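Glutamate--LysW ligase ArgX (Sulfolobus tokodaii, PDB 3VPB) catalyses the ATP-dependent attachment of glutamate, through its amino group, to the gamma-carboxyl of the C-terminal glutamate of the carrier protein LysW in arginine biosynthesis. Local coordinates at the interface of chains A and B. Coordinates in Å, arbitrary orientation; residue numbers count along the deposited sequence, not the author numbering. Chains: chain A, Putative acetylornithine deacetylase; chain B, Alpha-aminoadipate carrier protein lysW.

The interface of chains A and B. Residues chain A 56, 58, 130, 158, 161; chain B 52-53.
B:Asp53 and A:Ser56 meet through carboxylate and hydroxyl: OG of A:Ser56 gives its hydrogen bond to OD2 of B:Asp53 over 2.6 Å, arriving on the syn side and somewhat out of the carboxylate plane. The same oxygen also accepts from the backbone N of A:Tyr58, 2.9 Å from OD2, and here the anti lone pair is used. A small hydroxyl and a main-chain N-H near the start of helix 57-69 thus grip one oxygen, as at a capped helix N-terminus, where the dipole would favour a negative charge. In B:Asp53 the side chain takes the crowded position, CG between backbone N and carbonyl carbon (chi1 71°), which turns the carboxylate toward that helix end. The planes of its carboxylate and the A:Tyr58 ring are 24° apart, and ring atom CD2 comes 3.5 Å from CG of B:Asp53. With an alanine here the carboxylate is gone, which is likely to leave the A:Ser56 hydroxyl and the A:Tyr58 N-H without a mate and this stretch of the carrier without its tie to the helix.

The neighbouring B:Glu52 points to another part of the ligase. ND2 of A:Asn158 donates to OE2 of B:Glu52 at 2.8 Å; the acceptor lies near the amide's own plane and is met on its anti lone pair, with amide and carboxylate turned 75° apart. A second N-H of that nitrogen reaches OH of A:Tyr58 at 3.2 Å, so an amide suits the place: one NH2 joins the phenol to the carboxylate, whose OE2 also lies at the ring edge. Nearer the backbone of B:Glu52, the methyl CD2 of A:Leu161 packs 3.8 Å from CB of B:Glu52, an aliphatic partner for the glutamate's bent stem, while A:Ile130 adds looser apolar cover near its carbonyl.

Both acids belong to the EDWGE tail of LysW; held in this way, they probably steer the C-terminal B:Glu56, which receives the glutamate, towards the ATP-grasp active site.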
# COMPACT_ATOMS: atom_id res chain seq x y z
N SER A 56 6.71 1.47 16.84
CA SER A 56 6.78 2.10 15.51
C SER A 56 8.01 2.99 15.44
O SER A 56 8.16 3.93 16.24
CB SER A 56 5.52 2.94 15.23
OG SER A 56 5.76 3.82 14.14
N TYR A 58 8.68 5.20 13.18
CA TYR A 58 8.27 6.59 12.84
C TYR A 58 7.72 7.31 14.08
O TYR A 58 7.99 8.50 14.30
CB TYR A 58 7.26 6.60 11.69
CG TYR A 58 7.85 6.21 10.36
CD1 TYR A 58 8.98 6.85 9.86
CD2 TYR A 58 7.26 5.22 9.58
CE1 TYR A 58 9.55 6.47 8.63
CE2 TYR A 58 7.80 4.85 8.35
CZ TYR A 58 8.94 5.49 7.88
OH TYR A 58 9.49 5.12 6.66
N ILE A 130 14.75 -0.49 6.00
CA ILE A 130 13.84 -0.32 7.12
C ILE A 130 13.20 -1.66 7.42
O ILE A 130 12.91 -2.46 6.52
CB ILE A 130 12.77 0.78 6.85
CG1 ILE A 130 13.47 2.13 6.67
CG2 ILE A 130 11.76 0.92 7.99
CD1 ILE A 130 12.64 3.17 5.98
N ASN A 158 5.55 1.38 1.01
CA ASN A 158 6.54 2.33 1.52
C ASN A 158 7.73 2.25 0.57
O ASN A 158 8.38 1.21 0.46
CB ASN A 158 6.94 1.93 2.96
CG ASN A 158 7.99 2.85 3.56
OD1 ASN A 158 8.84 3.42 2.85
ND2 ASN A 158 7.93 3.00 4.89
N LEU A 161 11.00 0.50 1.21
CA LEU A 161 11.01 -0.97 1.09
C LEU A 161 11.44 -1.44 -0.28
O LEU A 161 11.75 -2.63 -0.46
CB LEU A 161 9.61 -1.54 1.37
CG LEU A 161 9.29 -2.08 2.77
CD1 LEU A 161 10.23 -1.63 3.88
CD2 LEU A 161 7.82 -1.88 3.15
N GLU B 52 5.06 -1.63 8.74
CA GLU B 52 6.29 -1.99 8.05
C GLU B 52 7.51 -1.39 8.76
O GLU B 52 8.65 -1.82 8.51
CB GLU B 52 6.22 -1.56 6.57
CG GLU B 52 6.61 -0.10 6.32
CD GLU B 52 5.52 0.92 6.64
OE1 GLU B 52 4.43 0.55 7.14
OE2 GLU B 52 5.78 2.13 6.38
N ASP B 53 7.26 -0.44 9.66
CA ASP B 53 8.32 0.21 10.46
C ASP B 53 8.38 -0.29 11.93
O ASP B 53 9.09 0.29 12.78
CB ASP B 53 8.09 1.73 10.44
CG ASP B 53 6.88 2.16 11.25
OD1 ASP B 53 5.81 1.49 11.18
OD2 ASP B 53 6.99 3.17 11.97